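Local coordinates for abhydrolase domain-containing protein (Exiguobacterium antarcticum, PDB 5H3H), which acts as an esterase of the alpha/beta hydrolase fold and is probably also a perhydrolase that handles peracids, at residues T3-V8 with N79-Q84; V25-W30 with I52-R57; W30-N35 with N179-A184; T72-D77 with G99-K104. All blocks are in the same frame, centred on the assembly; numbering follows the deposited sequence.

Interaction 1 of 4, residues T3-V8 with N79-Q84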
loop_
_atom_site.group_PDB
_atom_site.type_symbol
_atom_site.label_atom_id
_atom_site.label_comp_id
_atom_site.label_asym_id
_atom_site.label_seq_id
_atom_site.Cartn_x
_atom_site.Cartn_y
_atom_site.Cartn_z
ATOM N N THR B 3 -2.194 16.561 21.927
ATOM C CA THR B 3 -0.738 16.644 21.755
ATOM C C THR B 3 -0.094 15.733 20.662
ATOM O O THR B 3 -0.336 15.937 19.452
ATOM C CB THR B 3 -0.038 16.458 23.137
ATOM O OG1 THR B 3 -0.666 15.394 23.868
ATOM C CG2 THR B 3 -0.038 17.756 23.973
ATOM N N PHE B 4 0.719 14.754 21.083
ATOM C CA PHE B 4 1.878 14.295 20.298
ATOM C C PHE B 4 1.818 12.827 19.899
ATOM O O PHE B 4 1.363 11.967 20.677
ATOM C CB PHE B 4 3.189 14.542 21.069
ATOM C CG PHE B 4 3.613 15.999 21.108
ATOM C CD1 PHE B 4 4.414 16.536 20.111
ATOM C CD2 PHE B 4 3.211 16.838 22.149
ATOM C CE1 PHE B 4 4.793 17.847 20.146
ATOM C CE2 PHE B 4 3.598 18.176 22.191
ATOM C CZ PHE B 4 4.390 18.671 21.185
ATOM N N ILE B 5 2.290 12.546 18.687
ATOM C CA ILE B 5 2.275 11.222 18.140
ATOM C C ILE B 5 3.710 10.786 18.012
ATOM O O ILE B 5 4.539 11.583 17.627
ATOM C CB ILE B 5 1.574 11.202 16.760
ATOM C CG1 ILE B 5 0.072 11.055 16.948
ATOM C CG2 ILE B 5 2.071 10.040 15.893
ATOM C CD1 ILE B 5 -0.573 12.116 17.816
ATOM N N GLN B 6 3.998 9.514 18.293
ATOM C CA GLN B 6 5.351 8.996 18.106
ATOM C C GLN B 6 5.586 8.484 16.674
ATOM O O GLN B 6 4.896 7.574 16.250
ATOM C CB GLN B 6 5.632 7.865 19.082
ATOM C CG GLN B 6 7.122 7.646 19.199
ATOM C CD GLN B 6 7.476 6.423 19.986
ATOM O OE1 GLN B 6 7.382 5.305 19.475
ATOM N NE2 GLN B 6 7.914 6.621 21.215
ATOM N N ALA B 7 6.574 9.046 15.976
ATOM C CA ALA B 7 7.025 8.515 14.665
ATOM C C ALA B 7 7.805 7.220 14.841
ATOM O O ALA B 7 8.120 6.802 15.977
ATOM C CB ALA B 7 7.899 9.540 13.956
ATOM N N VAL B 8 8.157 6.585 13.737
ATOM C CA VAL B 8 8.894 5.293 13.837
ATOM C C VAL B 8 10.226 5.458 14.524
ATOM O O VAL B 8 10.590 4.636 15.392
ATOM C CB VAL B 8 9.012 4.617 12.458
ATOM C CG1 VAL B 8 9.973 3.424 12.433
ATOM C CG2 VAL B 8 7.585 4.211 12.017
ATOM N N ASN B 79 1.238 8.081 8.557
ATOM C CA ASN B 79 0.713 6.743 8.885
ATOM C C ASN B 79 0.587 6.597 10.360
ATOM O O ASN B 79 -0.459 6.202 10.843
ATOM C CB ASN B 79 1.569 5.625 8.309
ATOM C CG ASN B 79 1.017 4.227 8.642
ATOM O OD1 ASN B 79 -0.093 3.839 8.213
ATOM N ND2 ASN B 79 1.771 3.484 9.437
ATOM N N GLU B 80 1.610 7.017 11.100
ATOM C CA GLU B 80 1.509 7.031 12.539
ATOM C C GLU B 80 0.374 7.892 13.092
ATOM O O GLU B 80 -0.334 7.469 13.978
ATOM C CB GLU B 80 2.865 7.361 13.201
ATOM C CG GLU B 80 3.932 6.355 12.824
ATOM C CD GLU B 80 3.539 4.937 13.226
ATOM O OE1 GLU B 80 2.989 4.790 14.368
ATOM O OE2 GLU B 80 3.802 4.018 12.406
ATOM N N VAL B 81 0.162 9.079 12.555
ATOM C CA VAL B 81 -0.899 9.923 13.037
ATOM C C VAL B 81 -2.239 9.191 12.943
ATOM O O VAL B 81 -2.985 9.109 13.919
ATOM C CB VAL B 81 -1.000 11.276 12.233
ATOM C CG1 VAL B 81 -2.306 11.967 12.533
ATOM C CG2 VAL B 81 0.185 12.217 12.546
ATOM N N ILE B 82 -2.523 8.681 11.761
ATOM C CA ILE B 82 -3.804 8.029 11.449
ATOM C C ILE B 82 -3.954 6.723 12.280
ATOM O O ILE B 82 -4.998 6.533 12.900
ATOM C CB ILE B 82 -3.904 7.811 9.920
ATOM C CG1 ILE B 82 -4.312 9.153 9.268
ATOM C CG2 ILE B 82 -4.890 6.724 9.514
ATOM C CD1 ILE B 82 -4.148 9.197 7.768
ATOM N N GLN B 83 -2.902 5.887 12.305
ATOM C CA GLN B 83 -2.925 4.591 13.040
ATOM C C GLN B 83 -3.077 4.801 14.532
ATOM O O GLN B 83 -3.980 4.215 15.140
ATOM C CB GLN B 83 -1.670 3.747 12.754
ATOM C CG GLN B 83 -1.761 2.995 11.447
ATOM C CD GLN B 83 -0.715 1.904 11.299
ATOM O OE1 GLN B 83 0.268 1.838 12.053
ATOM N NE2 GLN B 83 -0.923 1.035 10.312
ATOM N N GLN B 84 -2.260 5.669 15.128
ATOM C CA GLN B 84 -2.369 5.975 16.606
ATOM C C GLN B 84 -3.610 6.744 17.039
ATOM O O GLN B 84 -4.067 6.594 18.168
ATOM C CB GLN B 84 -1.137 6.718 17.113
ATOM C CG GLN B 84 0.078 5.845 16.956
ATOM C CD GLN B 84 1.379 6.531 17.256
ATOM O OE1 GLN B 84 2.359 6.275 16.558
ATOM N NE2 GLN B 84 1.421 7.351 18.311
#
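At the edge of the central sheet of this alpha/beta hydrolase, the short outermost strand 4-6 runs across helix 71-85. The axes of strand 4-6 and helix segment 79-84 pass 8.0 Å apart, with an angle of 107° between their N-to-C directions. Ile5 is the side chain of the strand that points toward the helix. Its CG2, anti to the backbone N, lies 3.9 Å from Glu80 CB and 4.4 Å from Val81 CG2. Val15 of the adjoining strand 12-18 touches both Ile5 and Val81 and continues this buried patch between strand 12-18 and the helix. One turn on, the Gln84 side chain stays extended beyond CG and runs alongside Ile5, the two chains pointing opposite ways, so that Ile5 CG2 comes 3.8 Å from Gln84 CD and the amide group lies against the backbone of Gln6. Glu80 takes the other route. Its chain folds at chi2 (-59°), with CB 3.7 Å from Gln6 O and CG 4.2 Å from Ala7 CA. The carboxylate is thereby carried along the chain toward Val8, crossing that side chain at about a right angle, and Glu80 OE2 sits 3.8 Å from Val8 CG2. Phe4 points away from the helix and meets Lys12 in a cation-pi contact and Tyr14 edge-to-face. The chemistry therefore changes across a few residues: an apolar grip at Ile5 and Val81 faces the sheet, Glu80 packs with its methylenes and sends its carboxylate on toward exposed Val8, and Gln84 lays its amide end against Ile5 CG2 and the peptide of Gln6.

Interaction 2 of 4, residues V25-W30 with I52-R57. With F50 (ethaneperoxoic acid), chain D.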
loop_
_atom_site.group_PDB
_atom_site.type_symbol
_atom_site.label_atom_id
_atom_site.label_comp_id
_atom_site.label_asym_id
_atom_site.label_seq_id
_atom_site.Cartn_x
_atom_site.Cartn_y
_atom_site.Cartn_z
ATOM N N VAL B 25 -8.028 15.409 7.643
ATOM C CA VAL B 25 -6.627 15.493 8.030
ATOM C C VAL B 25 -6.000 16.500 7.050
ATOM O O VAL B 25 -6.055 16.284 5.864
ATOM C CB VAL B 25 -5.927 14.144 7.908
ATOM C CG1 VAL B 25 -4.421 14.274 8.110
ATOM C CG2 VAL B 25 -6.514 13.124 8.895
ATOM N N MET B 26 -5.507 17.618 7.574
ATOM C CA MET B 26 -4.992 18.694 6.743
ATOM C C MET B 26 -3.455 18.779 6.850
ATOM O O MET B 26 -2.944 18.912 7.929
ATOM C CB MET B 26 -5.721 19.957 7.120
ATOM C CG MET B 26 -7.182 19.859 6.624
ATOM S SD MET B 26 -8.090 21.390 6.740
ATOM C CE MET B 26 -7.631 22.239 5.254
ATOM N N LEU B 27 -2.755 18.643 5.709
ATOM C CA LEU B 27 -1.295 18.625 5.643
ATOM C C LEU B 27 -0.733 19.926 4.985
ATOM O O LEU B 27 -0.975 20.165 3.800
ATOM C CB LEU B 27 -0.858 17.457 4.832
ATOM C CG LEU B 27 -0.908 16.014 5.348
ATOM C CD1 LEU B 27 -1.461 15.893 6.744
ATOM C CD2 LEU B 27 -1.544 15.130 4.341
ATOM N N HIS B 28 -0.018 20.703 5.792
ATOM C CA HIS B 28 0.431 22.064 5.419
ATOM C C HIS B 28 1.527 22.109 4.352
ATOM O O HIS B 28 2.198 21.123 4.045
ATOM C CB HIS B 28 0.820 22.839 6.687
ATOM C CG HIS B 28 2.061 22.363 7.385
ATOM N ND1 HIS B 28 3.327 22.747 7.004
ATOM C CD2 HIS B 28 2.230 21.531 8.446
ATOM C CE1 HIS B 28 4.221 22.179 7.794
ATOM N NE2 HIS B 28 3.581 21.475 8.714
ATOM N N GLY B 29 1.744 23.299 3.801
ATOM C CA GLY B 29 2.864 23.457 2.865
ATOM C C GLY B 29 4.138 23.872 3.571
ATOM O O GLY B 29 4.127 24.165 4.764
ATOM N N TRP B 30 5.217 23.880 2.800
ATOM C CA TRP B 30 6.524 24.369 3.227
ATOM C C TRP B 30 6.483 25.921 3.210
ATOM O O TRP B 30 5.978 26.481 2.219
ATOM C CB TRP B 30 7.562 23.837 2.264
ATOM C CG TRP B 30 8.985 24.299 2.478
ATOM C CD1 TRP B 30 9.941 23.660 3.191
ATOM C CD2 TRP B 30 9.604 25.466 1.926
ATOM N NE1 TRP B 30 11.114 24.360 3.148
ATOM C CE2 TRP B 30 10.945 25.467 2.363
ATOM C CE3 TRP B 30 9.157 26.513 1.104
ATOM C CZ2 TRP B 30 11.855 26.483 2.000
ATOM C CZ3 TRP B 30 10.036 27.510 0.772
ATOM C CH2 TRP B 30 11.363 27.505 1.211
ATOM N N ILE B 52 -7.990 17.598 11.927
ATOM C CA ILE B 52 -6.771 16.985 12.355
ATOM C C ILE B 52 -5.645 17.686 11.571
ATOM O O ILE B 52 -5.366 17.326 10.477
ATOM C CB ILE B 52 -6.769 15.466 12.161
ATOM C CG1 ILE B 52 -7.822 14.779 13.061
ATOM C CG2 ILE B 52 -5.404 14.883 12.470
ATOM C CD1 ILE B 52 -8.955 14.194 12.271
ATOM N N GLY B 53 -5.019 18.692 12.169
ATOM C CA GLY B 53 -3.973 19.463 11.477
ATOM C C GLY B 53 -2.634 19.004 12.000
ATOM O O GLY B 53 -2.346 19.239 13.177
ATOM N N VAL B 54 -1.874 18.338 11.158
ATOM C CA VAL B 54 -0.576 17.829 11.555
ATOM C C VAL B 54 0.507 18.897 11.385
ATOM O O VAL B 54 0.518 19.634 10.349
ATOM C CB VAL B 54 -0.162 16.559 10.824
ATOM C CG1 VAL B 54 -1.264 15.480 10.867
ATOM C CG2 VAL B 54 0.242 16.852 9.417
ATOM N N ASP B 55 1.389 19.031 12.378
ATOM C CA ASP B 55 2.640 19.826 12.160
ATOM C C ASP B 55 3.664 18.798 11.855
ATOM O O ASP B 55 3.878 17.938 12.718
ATOM C CB ASP B 55 3.080 20.602 13.411
ATOM C CG ASP B 55 2.185 21.799 13.761
ATOM O OD1 ASP B 55 1.310 22.216 12.959
ATOM O OD2 ASP B 55 2.388 22.360 14.850
ATOM N N TYR B 56 4.304 18.824 10.691
ATOM C CA TYR B 56 5.326 17.844 10.402
ATOM C C TYR B 56 6.470 18.027 11.366
ATOM O O TYR B 56 6.667 19.129 11.955
ATOM C CB TYR B 56 5.918 17.913 8.991
ATOM C CG TYR B 56 4.947 18.038 7.902
ATOM C CD1 TYR B 56 4.010 17.052 7.639
ATOM C CD2 TYR B 56 5.024 19.115 7.040
ATOM C CE1 TYR B 56 3.089 17.199 6.588
ATOM C CE2 TYR B 56 4.147 19.261 6.004
ATOM C CZ TYR B 56 3.162 18.325 5.782
ATOM O OH TYR B 56 2.328 18.593 4.729
ATOM N N ARG B 57 7.270 16.977 11.465
ATOM C CA ARG B 57 8.569 17.132 12.072
ATOM C C ARG B 57 9.257 18.362 11.457
ATOM O O ARG B 57 9.220 18.570 10.261
ATOM C CB ARG B 57 9.482 15.936 11.917
ATOM C CG ARG B 57 9.767 15.438 10.545
ATOM C CD ARG B 57 10.777 14.298 10.648
ATOM N NE ARG B 57 10.183 13.015 11.004
ATOM C CZ ARG B 57 10.884 11.932 11.361
ATOM N NH1 ARG B 57 10.235 10.780 11.634
ATOM N NH2 ARG B 57 12.213 11.977 11.473
HETATM C C F50 D . 5.345 24.463 -0.818
HETATM O OX1 F50 D . 3.890 26.091 0.519
HETATM O O F50 D . 5.200 23.523 -0.065
HETATM O OXT F50 D . 4.369 25.562 -0.721
HETATM C CH3 F50 D . 6.476 24.482 -1.809
HETATM O O HOH W 1 -1.022 20.838 8.576
#
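Strands 23-27 and 50-54 are the parallel pair of a beta-alpha-beta crossover through helix 38-46, and the turn after the first strand reaches the ligand pocket. Of the backbone bonds, Met26 N to Ile52 O is firm (2.9 Å), the donor standing above the carbonyl plane; Val54 N to Met26 O is weak. Where the strands splay apart, a water donates to Met26 O and Val54 O and weakly accepts from His28 N. On the face with Val25 and Val54 one pair is tight: Leu27 CD1 presses on Val54 CG2 at 3.3 Å, closer than usual for two carbons. Among the polar side chains, His28 ND1 donates to Gly29 O (2.8 Å) and NE2 weakly accepts from Tyr56 N, which suggests a neutral ring protonated at ND1. Tyr56 CE2 lies over the centre of the His28 ring, the two planes inclined at 38°. In the pocket, Trp30 N donates to the O of the peracetic acid at 2.9 Å; with Met97 N, which also bonds the ligand, it probably forms the oxyanion hole. His248 NE2, of the probable catalytic triad, is a further ligand partner. Nearby, the Tyr56 hydroxyl fixes the turn, its OH giving a 2.6 Å bond to an in-plane lone pair of His28 O.

Interaction 3 of 4, residues W30-N35 with N179-A184. With F50 (ethaneperoxoic acid), chain D.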
loop_
_atom_site.group_PDB
_atom_site.type_symbol
_atom_site.label_atom_id
_atom_site.label_comp_id
_atom_site.label_asym_id
_atom_site.label_seq_id
_atom_site.Cartn_x
_atom_site.Cartn_y
_atom_site.Cartn_z
ATOM N N TRP B 30 5.217 23.880 2.800
ATOM C CA TRP B 30 6.524 24.369 3.227
ATOM C C TRP B 30 6.483 25.921 3.210
ATOM O O TRP B 30 5.978 26.481 2.219
ATOM C CB TRP B 30 7.562 23.837 2.264
ATOM C CG TRP B 30 8.985 24.299 2.478
ATOM C CD1 TRP B 30 9.941 23.660 3.191
ATOM C CD2 TRP B 30 9.604 25.466 1.926
ATOM N NE1 TRP B 30 11.114 24.360 3.148
ATOM C CE2 TRP B 30 10.945 25.467 2.363
ATOM C CE3 TRP B 30 9.157 26.513 1.104
ATOM C CZ2 TRP B 30 11.855 26.483 2.000
ATOM C CZ3 TRP B 30 10.036 27.510 0.772
ATOM C CH2 TRP B 30 11.363 27.505 1.211
ATOM N N PRO B 31 7.037 26.618 4.219
ATOM C CA PRO B 31 7.587 26.050 5.449
ATOM C C PRO B 31 6.765 26.564 6.612
ATOM O O PRO B 31 7.267 27.188 7.550
ATOM C CB PRO B 31 9.004 26.575 5.441
ATOM C CG PRO B 31 8.845 27.950 4.788
ATOM C CD PRO B 31 7.578 27.980 4.017
ATOM N N ALA B 32 5.453 26.304 6.545
ATOM C CA ALA B 32 4.536 26.909 7.487
ATOM C C ALA B 32 4.218 25.875 8.613
ATOM O O ALA B 32 5.135 25.158 9.092
ATOM C CB ALA B 32 3.309 27.371 6.760
ATOM N N ASN B 33 2.959 25.848 9.051
ATOM C CA ASN B 33 2.437 24.802 9.961
ATOM C C ASN B 33 0.919 24.694 9.813
ATOM O O ASN B 33 0.352 25.453 9.047
ATOM C CB ASN B 33 2.876 25.003 11.429
ATOM C CG ASN B 33 2.414 26.312 12.015
ATOM O OD1 ASN B 33 1.227 26.544 12.152
ATOM N ND2 ASN B 33 3.358 27.144 12.427
ATOM N N ASN B 34 0.286 23.744 10.525
ATOM C CA ASN B 34 -1.178 23.526 10.431
ATOM C C ASN B 34 -2.027 24.763 10.633
ATOM O O ASN B 34 -3.161 24.837 10.128
ATOM C CB ASN B 34 -1.638 22.384 11.387
ATOM C CG ASN B 34 -2.055 22.877 12.748
ATOM O OD1 ASN B 34 -1.215 23.095 13.689
ATOM N ND2 ASN B 34 -3.351 23.058 12.902
ATOM N N ASN B 35 -1.522 25.745 11.382
ATOM C CA ASN B 35 -2.228 26.996 11.576
ATOM C C ASN B 35 -2.519 27.753 10.281
ATOM O O ASN B 35 -3.411 28.552 10.270
ATOM C CB ASN B 35 -1.536 27.970 12.585
ATOM C CG ASN B 35 -1.579 27.474 14.005
ATOM O OD1 ASN B 35 -2.593 26.972 14.462
ATOM N ND2 ASN B 35 -0.463 27.616 14.727
ATOM N N ASN B 179 5.063 34.904 10.202
ATOM C CA ASN B 179 5.475 34.380 11.489
ATOM C C ASN B 179 5.218 32.864 11.647
ATOM O O ASN B 179 5.998 32.214 12.365
ATOM C CB ASN B 179 4.838 35.146 12.633
ATOM C CG ASN B 179 5.406 36.536 12.812
ATOM O OD1 ASN B 179 6.450 36.906 12.266
ATOM N ND2 ASN B 179 4.737 37.314 13.602
ATOM N N LEU B 180 4.203 32.303 10.933
ATOM C CA LEU B 180 3.979 30.854 10.905
ATOM C C LEU B 180 5.208 30.144 10.327
ATOM O O LEU B 180 5.567 29.073 10.775
ATOM C CB LEU B 180 2.808 30.456 9.999
ATOM C CG LEU B 180 1.425 30.985 10.251
ATOM C CD1 LEU B 180 0.530 30.403 9.162
ATOM C CD2 LEU B 180 1.004 30.633 11.664
ATOM N N SER B 181 5.854 30.758 9.330
ATOM C CA SER B 181 7.033 30.221 8.778
ATOM C C SER B 181 8.286 30.499 9.572
ATOM O O SER B 181 9.165 29.647 9.599
ATOM C CB SER B 181 7.213 30.653 7.311
ATOM O OG SER B 181 6.264 29.951 6.454
ATOM N N VAL B 182 8.375 31.632 10.256
ATOM C CA VAL B 182 9.575 31.908 11.065
ATOM C C VAL B 182 9.701 30.947 12.254
ATOM O O VAL B 182 10.795 30.552 12.575
ATOM C CB VAL B 182 9.731 33.350 11.523
ATOM C CG1 VAL B 182 9.580 34.340 10.360
ATOM C CG2 VAL B 182 8.786 33.660 12.618
ATOM N N ASP B 183 8.566 30.462 12.752
ATOM C CA ASP B 183 8.487 29.399 13.748
ATOM C C ASP B 183 9.126 28.080 13.349
ATOM O O ASP B 183 9.565 27.314 14.209
ATOM C CB ASP B 183 6.993 29.130 14.086
ATOM C CG ASP B 183 6.810 27.967 15.045
ATOM O OD1 ASP B 183 6.923 28.153 16.278
ATOM O OD2 ASP B 183 6.601 26.837 14.570
ATOM N N ALA B 184 9.172 27.794 12.082
ATOM C CA ALA B 184 9.728 26.586 11.592
ATOM C C ALA B 184 11.213 26.462 12.021
ATOM O O ALA B 184 11.952 27.460 12.151
ATOM C CB ALA B 184 9.584 26.541 10.098
HETATM C C F50 D . 5.345 24.463 -0.818
HETATM O OX1 F50 D . 3.890 26.091 0.519
HETATM O O F50 D . 5.200 23.523 -0.065
HETATM O OXT F50 D . 4.369 25.562 -0.721
HETATM C CH3 F50 D . 6.476 24.482 -1.809
HETATM O O HOH W 2 6.351 26.359 11.388
#
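The loop that leaves strand 23-27 for helix 38-46 meets the end of helix 171-182, which belongs to the helical cap inserted between strands 114-120 and 211-217. The contact backs Trp30, a pocket residue whose N bonds the peracid. Packing is closest around Pro31, whose peptide bond with Trp30 is cis. Ser181 OG, anti to its own carbonyl carbon, gives Pro31 O a weak hydrogen bond of 3.1 Å and also comes 3.4 Å from Pro31 CD. The same carbonyl oxygen takes a CA-H...O contact from Ser181 CA at 3.3 Å and touches Ala184 CB. Pro31 CB in turn lies over the face of the Trp30 ring, near its rim, while Leu157 of the cap touches both Pro31 and Ser181. Buried Leu180 belongs to this packed side too: it crosses the Asn33 side chain at about a right angle, its CD2 4.1 Å from Asn33 OD1 and 3.8 Å from CB of the partly exposed Asn35. The loose side is wet. A water near exposed Asp183 accepts from Asn33 ND2 at 3.3 Å and can donate to Ala32 O and Leu180 O, although more acceptors compete for it than it has protons. Asn33 OD1 accepts from Asn35 N at 3.0 Å in an Asx turn. An alanine in place of Asn33 would remove the amide and would probably loosen both the Asx turn and the hold on the water. Between these segments the polar hold is thus a weak serine bond and a water bridge, added to the packing of Leu180 and Pro31; Trp30 NE1 to Thr189 O is a further tie to the cap.

Interaction 4 of 4, residues T72-D77 with G99-K104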
loop_
_atom_site.group_PDB
_atom_site.type_symbol
_atom_site.label_atom_id
_atom_site.label_comp_id
_atom_site.label_asym_id
_atom_site.label_seq_id
_atom_site.Cartn_x
_atom_site.Cartn_y
_atom_site.Cartn_z
ATOM N N THR B 72 9.140 9.698 1.971
ATOM C CA THR B 72 8.928 8.361 2.568
ATOM C C THR B 72 8.792 8.470 4.080
ATOM O O THR B 72 7.798 8.040 4.614
ATOM C CB THR B 72 10.028 7.347 2.208
ATOM O OG1 THR B 72 10.015 7.120 0.789
ATOM C CG2 THR B 72 9.810 5.997 2.960
ATOM N N THR B 73 9.793 9.023 4.773
ATOM C CA THR B 73 9.709 9.162 6.236
ATOM C C THR B 73 8.531 10.044 6.647
ATOM O O THR B 73 7.892 9.805 7.616
ATOM C CB THR B 73 11.007 9.791 6.858
ATOM O OG1 THR B 73 12.188 9.049 6.476
ATOM C CG2 THR B 73 10.932 9.799 8.383
ATOM N N MET B 74 8.298 11.140 5.947
ATOM C CA MET B 74 7.157 12.050 6.265
ATOM C C MET B 74 5.789 11.355 6.146
ATOM O O MET B 74 4.898 11.588 6.968
ATOM C CB MET B 74 7.165 13.240 5.270
ATOM C CG MET B 74 8.335 14.243 5.392
ATOM S SD MET B 74 8.241 15.324 6.849
ATOM C CE MET B 74 8.984 14.129 7.924
ATOM N N ALA B 75 5.644 10.586 5.062
ATOM C CA ALA B 75 4.472 9.770 4.818
ATOM C C ALA B 75 4.319 8.722 5.927
ATOM O O ALA B 75 3.189 8.469 6.384
ATOM C CB ALA B 75 4.548 9.103 3.467
ATOM N N SER B 76 5.448 8.174 6.389
ATOM C CA SER B 76 5.436 7.259 7.572
ATOM C C SER B 76 4.886 7.962 8.799
ATOM O O SER B 76 4.112 7.359 9.558
ATOM C CB SER B 76 6.811 6.671 7.864
ATOM O OG SER B 76 6.710 5.820 8.983
ATOM N N ASP B 77 5.245 9.252 8.977
ATOM C CA ASP B 77 4.714 10.022 10.126
ATOM C C ASP B 77 3.243 10.180 9.991
ATOM O O ASP B 77 2.519 10.069 10.951
ATOM C CB ASP B 77 5.341 11.414 10.341
ATOM C CG ASP B 77 6.867 11.375 10.656
ATOM O OD1 ASP B 77 7.403 10.330 11.069
ATOM O OD2 ASP B 77 7.560 12.412 10.471
ATOM N N GLY B 99 0.597 18.028 -0.430
ATOM C CA GLY B 99 0.136 17.256 -1.555
ATOM C C GLY B 99 1.035 16.089 -1.888
ATOM O O GLY B 99 0.568 14.949 -1.978
ATOM N N GLY B 100 2.320 16.365 -2.043
ATOM C CA GLY B 100 3.292 15.338 -2.302
ATOM C C GLY B 100 3.334 14.280 -1.222
ATOM O O GLY B 100 3.440 13.058 -1.501
ATOM N N ILE B 101 3.303 14.737 0.031
ATOM C CA ILE B 101 3.341 13.800 1.176
ATOM C C ILE B 101 2.065 12.962 1.233
ATOM O O ILE B 101 2.112 11.763 1.547
ATOM C CB ILE B 101 3.621 14.539 2.489
ATOM C CG1 ILE B 101 5.018 15.215 2.453
ATOM C CG2 ILE B 101 3.478 13.602 3.703
ATOM C CD1 ILE B 101 5.209 16.262 3.526
ATOM N N ALA B 102 0.920 13.586 1.001
ATOM C CA ALA B 102 -0.334 12.849 0.939
ATOM C C ALA B 102 -0.320 11.698 -0.080
ATOM O O ALA B 102 -0.743 10.609 0.246
ATOM C CB ALA B 102 -1.467 13.798 0.636
ATOM N N LEU B 103 0.159 11.939 -1.290
ATOM C CA LEU B 103 0.328 10.903 -2.329
ATOM C C LEU B 103 1.258 9.757 -1.888
ATOM O O LEU B 103 0.910 8.549 -2.050
ATOM C CB LEU B 103 0.811 11.518 -3.658
ATOM C CG LEU B 103 -0.265 12.378 -4.326
ATOM C CD1 LEU B 103 0.308 13.399 -5.307
ATOM C CD2 LEU B 103 -1.290 11.533 -5.065
ATOM N N LYS B 104 2.423 10.130 -1.336
ATOM C CA LYS B 104 3.419 9.169 -0.917
ATOM C C LYS B 104 2.847 8.270 0.192
ATOM O O LYS B 104 3.149 7.070 0.230
ATOM C CB LYS B 104 4.652 9.891 -0.360
ATOM C CG LYS B 104 5.895 9.034 -0.148
ATOM C CD LYS B 104 6.279 8.268 -1.393
ATOM C CE LYS B 104 7.791 8.145 -1.557
ATOM N NZ LYS B 104 8.070 7.906 -3.012
#
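Ile101 CG1 is anti to its own carbonyl carbon (chi1 -63°) and CD1 continues nearly anti, which lays the branched side chain against helix 71-85. Lys104 starts differently: CG is anti to the backbone N, and turns at chi2 (53°) and chi3 bend the chain so that it runs past Thr72. Helix segments 72-77 and 99-104 cross at -76°, their axes 8.5 Å apart, and the CA atoms of Ala75 and Ile101 come within 5.5 Å. At one end Ile101 CD1 touches Met74 CB at 4.0 Å, and Ile101 CG2 lies 4.0 Å from Ala75 N. Met74 bends at chi2 and chi3, so its sulfur and methyl group lead away from this helix toward Arg57. In the middle the small Ala75 lets the backbones draw close, its CB 3.8 Å from Lys104 C and 3.9 Å from Lys104 CG. At the outer end Lys104 CE rests 3.4 Å from Thr72 OG1. Tyr71 and Ile78 of helix 71-85 also touch Ile101, whose other neighbours include the probable nucleophile elbow at the start of helix 97-109. An alanine at Ile101 would lose the CG2 and CD1 contacts and would probably weaken the seating of the elbow's helix on helix 71-85. No hydrogen bond crosses between the segments: the hold is van der Waals, and even the lysine joins through its methylenes. Within these two segments the fit is steric, which suggests that shape rather than charge sets their spacing.

From the N terminus, interaction 1 brings strand 4-6 onto helix 71-85 and opens the first loop, which closes at 79-84 after interaction 2 has closed inside it. Interaction 2, so nested, pairs strands 23-27 and 50-54 within the same sheet. Interaction 3 shares Trp30 with interaction 2 and, by reaching forward to residues 179-184, crosses both earlier contacts while tying the core to the cap. Interaction 4 follows interaction 2 in series, crosses interaction 1 through their common helix 71-85, and is nested in the long loop of interaction 3. Two polar links join the set: Arg57 with Asp77, a salt bridge between interactions 2 and 4, and Asp55 with Asn34 N, a probable hydrogen bond between interactions 2 and 3.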